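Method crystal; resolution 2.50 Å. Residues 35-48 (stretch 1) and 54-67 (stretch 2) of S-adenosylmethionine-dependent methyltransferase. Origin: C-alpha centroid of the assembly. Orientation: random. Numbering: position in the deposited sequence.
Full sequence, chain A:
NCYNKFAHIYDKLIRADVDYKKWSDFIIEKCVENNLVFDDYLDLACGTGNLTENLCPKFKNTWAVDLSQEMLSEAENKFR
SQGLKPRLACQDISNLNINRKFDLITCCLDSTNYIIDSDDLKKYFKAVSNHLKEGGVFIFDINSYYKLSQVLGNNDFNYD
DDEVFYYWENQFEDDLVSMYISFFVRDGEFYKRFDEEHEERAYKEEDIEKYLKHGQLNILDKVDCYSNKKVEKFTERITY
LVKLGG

Stretch 1 35-48: NLVFDDYLDLACGT
Stretch 2, residues 54-67: NLCPKFKNTWAVDL

Two neighbouring strands, 40-44 and one running from Asn61 to about Val65, lie side by side in parallel: their N-to-C directions differ by 11° and their axes approach to 4.7 Å. The register pairs Asp40 with Asn61, Tyr41 with Thr62, Leu42 with Trp63, Asp43 with Ala64 and Leu44 with Val65, at CA-CA spacings of 4.7-5.0 Å. Strand phi/psi values cluster near -120/130, relaxing to -88/136 at Leu44.

The hydrogen bonds alternate in the parallel pattern, odd-numbered residues reaching across, from Asp39, just ahead of the first strand, through Tyr41 to Asp43: Asn61 N to Asp39 O (2.9 Å), Tyr41 N to Asn61 O (2.9 Å), Trp63 N to Tyr41 O (2.8 Å), Asp43 N to Trp63 O (2.9 Å) and Val65 N to Asp43 O (3.0 Å). Their N-H...O angles of 158-172° indicate nearly straight bonds.

The main packing feature is the Phe59 ring (chi1 -69°, chi2 76°), which fills a slot between two side chains of the other stretch. Tyr41 CB sits over one face, 3.5 Å from the Phe59 ring centroid and 15° off the normal; Phe38 lies over the opposite face, its CB 4.1 Å from that centroid. The Phe38 ring (m, chi2 73°) is inclined at 49° to that of Phe59, with Phe38 CD2 3.4 Å from Phe59 CZ. Leu36 CD2 closes the edge, 4.0 Å from Phe59 CZ.

Tyr41 (t, chi2 57°) extends this packing on the face it shares with Thr62 and Ala64. Its ring is near parallel to Phe59 but slid aside, centroids 5.3 Å apart, so they barely overlap. The displaced ring meets Thr62, with Tyr41 CD2 3.4 Å from Thr62 CG2, and Leu55 (m,t), whose CB lies 4.2 Å from the Tyr41 ring centroid, off-centre.

On the other face, Leu42 (t, chi2 76°) sets CD1 over the notch formed by Trp63 CB (3.5 Å) and Val65 CG2 (3.9 Å). Trp63 (m) leads its indole away, leaving its base for this contact.

Beyond Leu44 the chain turns at Ala45 (phi/psi 65/48). Val65 O accepts a weak bond from Ala45 N (2.6 Å, 126°) and a straighter one from Cys46 N (3.1 Å, 160°). Cys46 (p) brings SG to 3.6 Å from Ala64 CB. Gly47 N donates to Asp66 OD2 (2.6 Å), the carboxylate following its t rotamer back toward the turn; Gly47's positive phi of 56° favours glycine.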

# COMPACT_ATOMS: atom_id res chain seq x y z
N ASN A 35 -2.70 16.11 16.22
CA ASN A 35 -1.87 16.23 17.42
C ASN A 35 -1.11 14.94 17.72
O ASN A 35 -0.90 14.59 18.88
CB ASN A 35 -2.74 16.62 18.62
CG ASN A 35 -3.67 17.77 18.31
OD1 ASN A 35 -3.25 18.79 17.75
ND2 ASN A 35 -4.94 17.63 18.70
N LEU A 36 -0.71 14.24 16.68
CA LEU A 36 -0.01 12.97 16.85
C LEU A 36 1.35 13.11 17.50
O LEU A 36 2.09 14.07 17.26
CB LEU A 36 0.16 12.28 15.49
CG LEU A 36 0.47 10.78 15.49
CD1 LEU A 36 -0.81 10.02 15.24
CD2 LEU A 36 1.47 10.46 14.40
N VAL A 37 1.69 12.13 18.33
CA VAL A 37 2.99 12.11 18.98
C VAL A 37 3.83 11.15 18.15
O VAL A 37 3.52 9.96 18.07
CB VAL A 37 2.90 11.59 20.40
CG1 VAL A 37 4.27 11.59 21.02
CG2 VAL A 37 1.93 12.45 21.20
N PHE A 38 4.88 11.67 17.53
CA PHE A 38 5.72 10.84 16.67
C PHE A 38 6.66 9.85 17.36
O PHE A 38 7.86 9.85 17.12
CB PHE A 38 6.51 11.74 15.70
CG PHE A 38 5.62 12.56 14.79
CD1 PHE A 38 4.91 13.65 15.28
CD2 PHE A 38 5.47 12.22 13.45
CE1 PHE A 38 4.06 14.38 14.46
CE2 PHE A 38 4.62 12.94 12.62
CZ PHE A 38 3.91 14.02 13.13
N ASP A 39 6.09 8.98 18.18
CA ASP A 39 6.89 7.98 18.85
C ASP A 39 7.03 6.68 18.09
O ASP A 39 8.14 6.26 17.77
CB ASP A 39 6.34 7.69 20.24
CG ASP A 39 6.67 8.78 21.23
OD1 ASP A 39 7.81 9.29 21.19
OD2 ASP A 39 5.79 9.13 22.05
N ASP A 40 5.90 6.04 17.78
CA ASP A 40 5.93 4.76 17.10
C ASP A 40 5.17 4.66 15.78
O ASP A 40 3.98 4.98 15.69
CB ASP A 40 5.47 3.67 18.07
CG ASP A 40 6.37 3.58 19.28
OD1 ASP A 40 7.53 3.14 19.13
OD2 ASP A 40 5.93 3.98 20.39
N TYR A 41 5.90 4.20 14.77
CA TYR A 41 5.40 4.06 13.41
C TYR A 41 5.52 2.65 12.82
O TYR A 41 6.59 2.04 12.82
CB TYR A 41 6.14 5.05 12.49
CG TYR A 41 5.92 4.79 11.01
CD1 TYR A 41 4.62 4.76 10.47
CD2 TYR A 41 6.99 4.58 10.14
CE1 TYR A 41 4.40 4.54 9.11
CE2 TYR A 41 6.79 4.35 8.78
CZ TYR A 41 5.48 4.33 8.27
OH TYR A 41 5.26 4.10 6.94
N LEU A 42 4.40 2.15 12.30
CA LEU A 42 4.33 0.84 11.67
C LEU A 42 3.82 0.95 10.24
O LEU A 42 2.73 1.48 9.97
CB LEU A 42 3.38 -0.08 12.45
CG LEU A 42 3.01 -1.40 11.76
CD1 LEU A 42 4.18 -2.37 11.86
CD2 LEU A 42 1.77 -2.00 12.40
N ASP A 43 4.60 0.43 9.31
CA ASP A 43 4.20 0.44 7.92
C ASP A 43 3.97 -1.01 7.48
O ASP A 43 4.91 -1.80 7.43
CB ASP A 43 5.27 1.10 7.07
CG ASP A 43 4.91 1.15 5.62
OD1 ASP A 43 3.69 1.16 5.33
OD2 ASP A 43 5.83 1.17 4.77
N LEU A 44 2.72 -1.35 7.19
CA LEU A 44 2.34 -2.69 6.75
C LEU A 44 2.48 -2.77 5.24
O LEU A 44 2.04 -1.86 4.54
CB LEU A 44 0.89 -2.98 7.09
CG LEU A 44 0.47 -2.94 8.54
CD1 LEU A 44 -1.05 -2.87 8.63
CD2 LEU A 44 1.02 -4.16 9.25
N ALA A 45 3.05 -3.85 4.74
CA ALA A 45 3.22 -3.99 3.29
C ALA A 45 4.20 -2.91 2.85
O ALA A 45 3.95 -2.19 1.88
CB ALA A 45 1.88 -3.81 2.59
N CYS A 46 5.30 -2.80 3.58
CA CYS A 46 6.31 -1.81 3.27
C CYS A 46 7.03 -2.03 1.93
O CYS A 46 7.72 -1.13 1.46
CB CYS A 46 7.34 -1.77 4.39
SG CYS A 46 8.29 -3.28 4.52
N GLY A 47 6.87 -3.20 1.34
CA GLY A 47 7.54 -3.47 0.08
C GLY A 47 9.03 -3.26 0.19
O GLY A 47 9.65 -3.78 1.12
N THR A 48 9.62 -2.51 -0.73
CA THR A 48 11.06 -2.23 -0.66
C THR A 48 11.35 -0.95 0.12
O THR A 48 12.42 -0.38 -0.01
CB THR A 48 11.69 -2.09 -2.05
OG1 THR A 48 11.05 -1.01 -2.74
CG2 THR A 48 11.55 -3.38 -2.83
N ASN A 54 10.65 7.58 3.94
CA ASN A 54 10.23 8.97 4.05
C ASN A 54 9.64 9.30 5.42
O ASN A 54 9.88 10.38 5.96
CB ASN A 54 9.19 9.30 2.97
CG ASN A 54 9.81 9.44 1.60
OD1 ASN A 54 10.89 8.91 1.33
ND2 ASN A 54 9.13 10.16 0.71
N LEU A 55 8.89 8.36 5.99
CA LEU A 55 8.22 8.55 7.28
C LEU A 55 9.03 8.06 8.48
O LEU A 55 8.92 8.61 9.57
CB LEU A 55 6.87 7.83 7.26
CG LEU A 55 5.87 8.27 6.20
CD1 LEU A 55 4.83 7.20 5.99
CD2 LEU A 55 5.23 9.58 6.62
N CYS A 56 9.83 7.03 8.26
CA CYS A 56 10.65 6.47 9.32
C CYS A 56 11.50 7.51 10.08
O CYS A 56 11.56 7.48 11.31
CB CYS A 56 11.56 5.38 8.74
SG CYS A 56 12.85 4.87 9.87
N PRO A 57 12.17 8.43 9.36
CA PRO A 57 12.99 9.45 10.03
C PRO A 57 12.22 10.45 10.89
O PRO A 57 12.81 11.18 11.69
CB PRO A 57 13.72 10.13 8.88
CG PRO A 57 12.77 9.96 7.74
CD PRO A 57 12.32 8.53 7.90
N LYS A 58 10.90 10.48 10.74
CA LYS A 58 10.10 11.40 11.53
C LYS A 58 9.69 10.80 12.88
O LYS A 58 9.16 11.51 13.73
CB LYS A 58 8.88 11.82 10.73
CG LYS A 58 9.21 12.57 9.45
CD LYS A 58 9.99 13.84 9.76
CE LYS A 58 10.05 14.78 8.56
NZ LYS A 58 10.76 14.18 7.39
N PHE A 59 9.94 9.51 13.07
CA PHE A 59 9.59 8.85 14.33
C PHE A 59 10.78 8.34 15.12
O PHE A 59 11.92 8.35 14.64
CB PHE A 59 8.64 7.68 14.06
CG PHE A 59 7.29 8.10 13.59
CD1 PHE A 59 7.09 8.54 12.28
CD2 PHE A 59 6.20 8.09 14.47
CE1 PHE A 59 5.84 8.95 11.86
CE2 PHE A 59 4.95 8.50 14.05
CZ PHE A 59 4.76 8.93 12.74
N LYS A 60 10.52 7.87 16.34
CA LYS A 60 11.59 7.34 17.18
C LYS A 60 11.78 5.86 16.89
O LYS A 60 12.91 5.39 16.72
CB LYS A 60 11.28 7.51 18.66
CG LYS A 60 11.04 8.94 19.12
CD LYS A 60 11.39 9.10 20.60
CE LYS A 60 10.67 8.06 21.48
NZ LYS A 60 11.22 7.94 22.87
N ASN A 61 10.68 5.12 16.85
CA ASN A 61 10.73 3.68 16.58
C ASN A 61 9.85 3.32 15.40
O ASN A 61 8.69 3.72 15.32
CB ASN A 61 10.28 2.89 17.81
CG ASN A 61 10.90 3.40 19.10
OD1 ASN A 61 10.21 3.95 19.97
ND2 ASN A 61 12.21 3.24 19.23
N THR A 62 10.41 2.53 14.48
CA THR A 62 9.69 2.12 13.30
C THR A 62 9.70 0.61 13.08
O THR A 62 10.69 -0.07 13.33
CB THR A 62 10.27 2.78 12.03
OG1 THR A 62 10.26 4.21 12.18
CG2 THR A 62 9.46 2.41 10.80
N TRP A 63 8.57 0.10 12.61
CA TRP A 63 8.42 -1.31 12.29
C TRP A 63 7.89 -1.40 10.86
O TRP A 63 6.96 -0.69 10.49
CB TRP A 63 7.43 -1.98 13.23
CG TRP A 63 8.01 -2.30 14.54
CD1 TRP A 63 8.29 -1.43 15.55
CD2 TRP A 63 8.36 -3.60 15.01
NE1 TRP A 63 8.80 -2.11 16.63
CE2 TRP A 63 8.85 -3.44 16.33
CE3 TRP A 63 8.31 -4.88 14.46
CZ2 TRP A 63 9.30 -4.52 17.10
CZ3 TRP A 63 8.75 -5.96 15.22
CH2 TRP A 63 9.23 -5.77 16.53
N ALA A 64 8.52 -2.27 10.08
CA ALA A 64 8.15 -2.48 8.69
C ALA A 64 7.82 -3.95 8.50
O ALA A 64 8.64 -4.82 8.81
CB ALA A 64 9.30 -2.07 7.78
N VAL A 65 6.63 -4.23 7.99
CA VAL A 65 6.19 -5.60 7.78
C VAL A 65 5.79 -5.84 6.34
O VAL A 65 5.14 -5.01 5.72
CB VAL A 65 5.00 -5.92 8.68
CG1 VAL A 65 4.60 -7.37 8.51
CG2 VAL A 65 5.34 -5.61 10.12
N ASP A 66 6.18 -6.99 5.80
CA ASP A 66 5.84 -7.35 4.43
C ASP A 66 5.94 -8.85 4.29
O ASP A 66 6.75 -9.48 4.95
CB ASP A 66 6.79 -6.66 3.44
CG ASP A 66 6.24 -6.65 2.01
OD1 ASP A 66 6.19 -7.73 1.36
OD2 ASP A 66 5.86 -5.56 1.53
N LEU A 67 5.12 -9.43 3.43
CA LEU A 67 5.11 -10.87 3.24
C LEU A 67 6.28 -11.34 2.39
O LEU A 67 6.76 -12.46 2.55
CB LEU A 67 3.80 -11.28 2.58
CG LEU A 67 3.53 -12.78 2.40
CD1 LEU A 67 3.38 -13.46 3.77
CD2 LEU A 67 2.25 -12.93 1.59